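Local coordinates for PR domain zinc finger protein 2 (Homo sapiens, PDB 2QPW) that methylates histone H3 using S-adenosyl-L-methionine, through the PR (SET-type) domain that makes up this chain, and may act as a DNA-binding transcription factor, at residues V45-P50 with E135-W140; K55-F60 with G97-Y102. All blocks are in the same frame, centred on the assembly; numbering follows the deposited sequence.

Contact 1. Residues V45-P50 with E135-W140; sequences VWATKP and EELLVW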
loop_
_atom_site.group_PDB
_atom_site.type_symbol
_atom_site.label_atom_id
_atom_site.label_comp_id
_atom_site.label_asym_id
_atom_site.label_seq_id
_atom_site.Cartn_x
_atom_site.Cartn_y
_atom_site.Cartn_z
ATOM N N VAL A 45 1.778 -3.766 -6.866
ATOM C CA VAL A 45 2.511 -2.677 -7.528
ATOM C C VAL A 45 3.969 -3.103 -7.686
ATOM O O VAL A 45 4.554 -3.630 -6.742
ATOM C CB VAL A 45 2.471 -1.368 -6.671
ATOM C CG1 VAL A 45 3.098 -0.206 -7.411
ATOM C CG2 VAL A 45 0.986 -1.036 -6.271
ATOM N N TRP A 46 4.526 -2.852 -8.872
ATOM C CA TRP A 46 5.881 -3.319 -9.255
ATOM C C TRP A 46 6.729 -2.207 -9.834
ATOM O O TRP A 46 6.225 -1.333 -10.539
ATOM C CB TRP A 46 5.804 -4.450 -10.301
ATOM C CG TRP A 46 5.076 -5.671 -9.831
ATOM C CD1 TRP A 46 3.738 -5.815 -9.720
ATOM C CD2 TRP A 46 5.654 -6.932 -9.452
ATOM N NE1 TRP A 46 3.419 -7.085 -9.267
ATOM C CE2 TRP A 46 4.581 -7.791 -9.088
ATOM C CE3 TRP A 46 6.974 -7.407 -9.339
ATOM C CZ2 TRP A 46 4.780 -9.133 -8.644
ATOM C CZ3 TRP A 46 7.186 -8.756 -8.902
ATOM C CH2 TRP A 46 6.079 -9.583 -8.540
ATOM N N ALA A 47 8.024 -2.229 -9.562
ATOM C CA ALA A 47 8.929 -1.200 -10.138
ATOM C C ALA A 47 9.169 -1.507 -11.616
ATOM O O ALA A 47 9.285 -2.689 -11.997
ATOM C CB ALA A 47 10.252 -1.192 -9.381
ATOM N N THR A 48 9.202 -0.456 -12.436
ATOM C CA THR A 48 9.457 -0.617 -13.894
ATOM C C THR A 48 10.891 -0.233 -14.269
ATOM O O THR A 48 11.362 -0.483 -15.419
ATOM C CB THR A 48 8.512 0.280 -14.740
ATOM O OG1 THR A 48 8.776 1.654 -14.437
ATOM C CG2 THR A 48 7.032 -0.068 -14.513
ATOM N N LYS A 49 11.573 0.406 -13.331
ATOM C CA LYS A 49 12.917 0.955 -13.527
ATOM C C LYS A 49 13.549 1.165 -12.140
ATOM O O LYS A 49 12.838 1.057 -11.124
ATOM C CB LYS A 49 12.814 2.275 -14.300
ATOM C CG LYS A 49 12.168 3.446 -13.593
ATOM C CD LYS A 49 12.007 4.648 -14.563
ATOM C CE LYS A 49 13.320 5.410 -14.673
ATOM N NZ LYS A 49 13.248 6.743 -15.365
ATOM N N PRO A 50 14.874 1.430 -12.070
ATOM C CA PRO A 50 15.492 1.622 -10.732
ATOM C C PRO A 50 14.868 2.796 -9.961
ATOM O O PRO A 50 14.653 3.889 -10.531
ATOM C CB PRO A 50 16.973 1.935 -11.057
ATOM C CG PRO A 50 17.190 1.343 -12.417
ATOM C CD PRO A 50 15.875 1.532 -13.158
ATOM N N GLU A 135 10.893 -5.833 -9.282
ATOM C CA GLU A 135 10.665 -6.158 -7.845
ATOM C C GLU A 135 9.324 -5.572 -7.364
ATOM O O GLU A 135 8.934 -4.470 -7.775
ATOM C CB GLU A 135 11.822 -5.681 -6.914
ATOM C CG GLU A 135 13.178 -6.404 -7.176
ATOM C CD GLU A 135 14.340 -5.996 -6.238
ATOM O OE1 GLU A 135 14.337 -4.883 -5.629
ATOM O OE2 GLU A 135 15.309 -6.812 -6.152
ATOM N N GLU A 136 8.650 -6.302 -6.481
ATOM C CA GLU A 136 7.328 -5.864 -5.935
ATOM C C GLU A 136 7.535 -4.819 -4.837
ATOM O O GLU A 136 8.422 -4.987 -3.978
ATOM C CB GLU A 136 6.510 -7.064 -5.385
ATOM C CG GLU A 136 5.083 -6.658 -4.922
ATOM C CD GLU A 136 4.104 -7.817 -4.689
ATOM O OE1 GLU A 136 4.528 -9.006 -4.695
ATOM O OE2 GLU A 136 2.887 -7.543 -4.474
ATOM N N LEU A 137 6.723 -3.754 -4.872
ATOM C CA LEU A 137 6.689 -2.767 -3.781
ATOM C C LEU A 137 5.865 -3.341 -2.619
ATOM O O LEU A 137 4.721 -3.759 -2.826
ATOM C CB LEU A 137 6.083 -1.426 -4.236
ATOM C CG LEU A 137 7.010 -0.368 -4.864
ATOM C CD1 LEU A 137 7.692 -0.939 -6.091
ATOM C CD2 LEU A 137 6.177 0.949 -5.216
ATOM N N LEU A 138 6.467 -3.349 -1.427
ATOM C CA LEU A 138 5.845 -3.919 -0.195
ATOM C C LEU A 138 6.030 -2.990 1.001
ATOM O O LEU A 138 7.143 -2.636 1.375
ATOM C CB LEU A 138 6.448 -5.288 0.158
ATOM C CG LEU A 138 6.241 -6.376 -0.884
ATOM C CD1 LEU A 138 6.998 -7.683 -0.494
ATOM C CD2 LEU A 138 4.740 -6.728 -1.118
ATOM N N VAL A 139 4.918 -2.616 1.612
ATOM C CA VAL A 139 4.957 -1.678 2.766
ATOM C C VAL A 139 4.930 -2.451 4.085
ATOM O O VAL A 139 4.398 -3.581 4.155
ATOM C CB VAL A 139 3.780 -0.650 2.671
ATOM C CG1 VAL A 139 2.372 -1.276 2.911
ATOM C CG2 VAL A 139 4.022 0.603 3.576
ATOM N N TRP A 140 5.502 -1.864 5.133
ATOM C CA TRP A 140 5.283 -2.395 6.506
ATOM C C TRP A 140 5.446 -1.204 7.476
ATOM O O TRP A 140 5.708 -0.066 7.028
ATOM C CB TRP A 140 6.258 -3.558 6.861
ATOM C CG TRP A 140 5.623 -4.578 7.846
ATOM C CD1 TRP A 140 4.630 -5.476 7.569
ATOM C CD2 TRP A 140 5.953 -4.762 9.225
ATOM N NE1 TRP A 140 4.307 -6.212 8.704
ATOM C CE2 TRP A 140 5.104 -5.783 9.733
ATOM C CE3 TRP A 140 6.868 -4.146 10.092
ATOM C CZ2 TRP A 140 5.156 -6.204 11.055
ATOM C CZ3 TRP A 140 6.924 -4.582 11.434
ATOM C CH2 TRP A 140 6.067 -5.593 11.893
HETATM O O HOH W 1 2.451 -4.738 -4.042
#
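Trp46 CG lies anti to its carbonyl carbon (chi1 -61°) and Glu136 CG anti to its backbone N (chi1 -175°), and these turns bring the indole against the glutamate stem. Here, in the PR/SET domain, the end of strand 43-47 forms a single antiparallel bridge with the segment leading into strand 138-139. Trp46 and Glu136 are its non-hydrogen-bonded pair, flanked by Leu137 N to Val45 O (2.9 Å) and Ala47 N to Glu135 O (3.0 Å). Glu136 CB sits over the face of the six-membered ring, a CH-pi contact 3.9 Å from the Trp46 centroid. The extended chain then carries the carboxylate, stacked 17° from the ring plane, until Glu136 OE1 is 4.0 Å from Trp46 CZ2. The acid is buried but well supplied with donors: Ser36 OG bonds OE2 and Ala37 N bonds OE1. Trp46 NE1 in turn donates to Phe34 O, tying the indole to strand 31-35. Leu137 fills the apolar side, its CD2 4.0 Å from Val45 CG1 and its CD1 4.2 Å from Ala47 CB. A water accepts from Val45 N and donates to Leu137 O and, at 2.9 Å, to Glu136 OE2.

Contact 2. Residues K55-F60 with G97-Y102; sequences KKFGPF and GNWLRY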
loop_
_atom_site.group_PDB
_atom_site.type_symbol
_atom_site.label_atom_id
_atom_site.label_comp_id
_atom_site.label_asym_id
_atom_site.label_seq_id
_atom_site.Cartn_x
_atom_site.Cartn_y
_atom_site.Cartn_z
ATOM N N LYS A 55 12.899 7.882 -2.183
ATOM C CA LYS A 55 11.837 8.344 -3.082
ATOM C C LYS A 55 10.455 8.285 -2.382
ATOM O O LYS A 55 10.114 7.248 -1.810
ATOM C CB LYS A 55 11.832 7.510 -4.374
ATOM C CG LYS A 55 10.683 7.792 -5.374
ATOM C CD LYS A 55 10.757 9.229 -6.003
ATOM C CE LYS A 55 9.581 9.442 -6.980
ATOM N NZ LYS A 55 9.581 10.818 -7.597
ATOM N N LYS A 56 9.690 9.385 -2.459
ATOM C CA LYS A 56 8.355 9.528 -1.822
ATOM C C LYS A 56 7.196 9.360 -2.810
ATOM O O LYS A 56 7.202 9.945 -3.900
ATOM C CB LYS A 56 8.253 10.930 -1.213
ATOM C CG LYS A 56 7.016 11.211 -0.408
ATOM C CD LYS A 56 7.194 12.535 0.337
ATOM C CE LYS A 56 7.455 13.730 -0.576
ATOM N NZ LYS A 56 6.222 14.241 -1.220
ATOM N N PHE A 57 6.194 8.590 -2.424
ATOM C CA PHE A 57 4.971 8.429 -3.227
ATOM C C PHE A 57 3.765 8.801 -2.375
ATOM O O PHE A 57 3.791 8.588 -1.161
ATOM C CB PHE A 57 4.818 6.982 -3.633
ATOM C CG PHE A 57 5.957 6.465 -4.496
ATOM C CD1 PHE A 57 6.873 5.546 -3.979
ATOM C CD2 PHE A 57 6.072 6.871 -5.816
ATOM C CE1 PHE A 57 7.919 5.030 -4.785
ATOM C CE2 PHE A 57 7.112 6.401 -6.619
ATOM C CZ PHE A 57 8.034 5.474 -6.104
ATOM N N GLY A 58 2.710 9.308 -3.008
ATOM C CA GLY A 58 1.486 9.647 -2.278
ATOM C C GLY A 58 0.920 11.035 -2.638
ATOM O O GLY A 58 1.377 11.669 -3.596
ATOM N N PRO A 59 -0.069 11.520 -1.871
ATOM C CA PRO A 59 -0.539 10.898 -0.628
ATOM C C PRO A 59 -1.461 9.699 -0.836
ATOM O O PRO A 59 -2.204 9.642 -1.833
ATOM C CB PRO A 59 -1.362 12.015 0.023
ATOM C CG PRO A 59 -1.857 12.846 -1.157
ATOM C CD PRO A 59 -0.767 12.783 -2.175
ATOM N N PHE A 60 -1.485 8.801 0.152
ATOM C CA PHE A 60 -2.560 7.789 0.275
ATOM C C PHE A 60 -3.863 8.509 0.613
ATOM O O PHE A 60 -3.897 9.291 1.565
ATOM C CB PHE A 60 -2.167 6.760 1.381
ATOM C CG PHE A 60 -3.144 5.605 1.577
ATOM C CD1 PHE A 60 -2.819 4.324 1.116
ATOM C CD2 PHE A 60 -4.347 5.776 2.284
ATOM C CE1 PHE A 60 -3.703 3.232 1.308
ATOM C CE2 PHE A 60 -5.238 4.693 2.497
ATOM C CZ PHE A 60 -4.917 3.423 1.981
ATOM N N GLY A 97 -10.006 5.648 -3.319
ATOM C CA GLY A 97 -8.533 5.729 -3.142
ATOM C C GLY A 97 -7.752 5.932 -4.445
ATOM O O GLY A 97 -8.321 6.348 -5.473
ATOM N N ASN A 98 -6.438 5.718 -4.391
ATOM C CA ASN A 98 -5.586 5.827 -5.583
ATOM C C ASN A 98 -4.654 4.606 -5.696
ATOM O O ASN A 98 -4.885 3.550 -5.029
ATOM C CB ASN A 98 -4.807 7.153 -5.642
ATOM C CG ASN A 98 -3.966 7.390 -4.386
ATOM O OD1 ASN A 98 -3.366 6.456 -3.837
ATOM N ND2 ASN A 98 -4.004 8.621 -3.869
ATOM N N TRP A 99 -3.607 4.708 -6.524
ATOM C CA TRP A 99 -2.787 3.494 -6.749
ATOM C C TRP A 99 -2.053 2.972 -5.500
ATOM O O TRP A 99 -1.739 1.753 -5.418
ATOM C CB TRP A 99 -1.806 3.663 -7.942
ATOM C CG TRP A 99 -0.674 4.665 -7.672
ATOM C CD1 TRP A 99 -0.667 6.015 -7.993
ATOM C CD2 TRP A 99 0.613 4.384 -7.088
ATOM N NE1 TRP A 99 0.556 6.579 -7.623
ATOM C CE2 TRP A 99 1.352 5.590 -7.090
ATOM C CE3 TRP A 99 1.232 3.207 -6.562
ATOM C CZ2 TRP A 99 2.661 5.671 -6.578
ATOM C CZ3 TRP A 99 2.544 3.314 -6.053
ATOM C CH2 TRP A 99 3.231 4.516 -6.066
ATOM N N LEU A 100 -1.820 3.837 -4.506
ATOM C CA LEU A 100 -1.179 3.345 -3.239
ATOM C C LEU A 100 -1.961 2.268 -2.520
ATOM O O LEU A 100 -1.366 1.396 -1.855
ATOM C CB LEU A 100 -0.835 4.503 -2.273
ATOM C CG LEU A 100 0.395 5.343 -2.634
ATOM C CD1 LEU A 100 0.069 6.373 -3.772
ATOM C CD2 LEU A 100 0.879 6.050 -1.404
ATOM N N ARG A 101 -3.283 2.255 -2.718
ATOM C CA ARG A 101 -4.152 1.170 -2.184
ATOM C C ARG A 101 -3.667 -0.253 -2.552
ATOM O O ARG A 101 -3.770 -1.229 -1.760
ATOM C CB ARG A 101 -5.573 1.341 -2.740
ATOM C CG ARG A 101 -6.531 0.179 -2.328
ATOM C CD ARG A 101 -7.768 0.117 -3.151
ATOM N NE ARG A 101 -8.713 -0.890 -2.672
ATOM C CZ ARG A 101 -8.770 -2.164 -3.059
ATOM N NH1 ARG A 101 -7.927 -2.679 -3.964
ATOM N NH2 ARG A 101 -9.726 -2.925 -2.565
ATOM N N TYR A 102 -3.153 -0.371 -3.765
ATOM C CA TYR A 102 -2.733 -1.672 -4.327
ATOM C C TYR A 102 -1.348 -2.159 -3.858
ATOM O O TYR A 102 -0.962 -3.305 -4.169
ATOM C CB TYR A 102 -2.808 -1.595 -5.860
ATOM C CG TYR A 102 -4.233 -1.451 -6.345
ATOM C CD1 TYR A 102 -5.016 -2.582 -6.564
ATOM C CD2 TYR A 102 -4.826 -0.175 -6.540
ATOM C CE1 TYR A 102 -6.359 -2.485 -6.984
ATOM C CE2 TYR A 102 -6.176 -0.061 -6.941
ATOM C CZ TYR A 102 -6.919 -1.214 -7.184
ATOM O OH TYR A 102 -8.221 -1.144 -7.590
#
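Pro59 O receives Asn98 ND2 at 2.9 Å, in a fairly straight bond (156° at the hydrogen) that meets the carbonyl nearly head-on and lies close to the amide plane of Asn98. The other end of the same amide takes a bond from within its own segment: Leu100 N donates to Asn98 OD1 at 3.1 Å, making an Asx turn at the start of residues 99-102, which have helix-like backbone angles. With both ends engaged, the amide is fixed in rotation. Asn98 CG lies between the backbone N and the carbonyl carbon (chi1 55°), which lets OD1 fold back to Leu100 N.

The rest of the contact between the two segments, within the PR/SET domain, is apolar. The edge of Trp99 points at the face of Phe57 in an offset edge-to-face pair, planes at 77°, with Trp99 CZ2 3.7 Å from Phe57 CD2. Leu100 CD1 rests over the centre of the Trp99 ring, while Leu100 CD2 presses on Gly58 CA at 3.8 Å, just before the cis peptide bond to Pro59. Phe60 follows the cis peptide: its CD1 is 3.9 Å from Leu100 CB, and its CE1 reaches Arg101 CA.

Arg101 sends its guanidinium elsewhere: NE donates to Ala91 O, NH2 to Thr92 O, and NH1 forms a salt bridge with Glu14, with Tyr75 in a cation-pi contact. Phe60 also meets Trp77 of strand 76-81 edge-to-face, Leu100 leans on Tyr125 of strand 122-127, and Trp99 touches Val31 of strand 31-35. The contact as a whole thus lies among strands of all three sheets.

The centres of the two contacts are 12 Å apart, and Val45 joins them directly: its CG1 lies 3.8 Å from Trp99 CZ3 and its CG2 3.5 Å from Tyr102 C. Along the chain the order is 45-50, 55-60, 97-102, 135-140, so contact 2 closes within the longer span bracketed by contact 1. Both reach the same four-stranded mixed sheet at its outermost strands, 56-57 in contact 2 and 138-139 at the far segment of contact 1. Contact 1 bonds strand 43-47 to the segment that leads into 138-139, and contact 2 packs 97-102 against the segment of strand 56-57. Parts of the PR/SET domain far apart in sequence thus meet side by side.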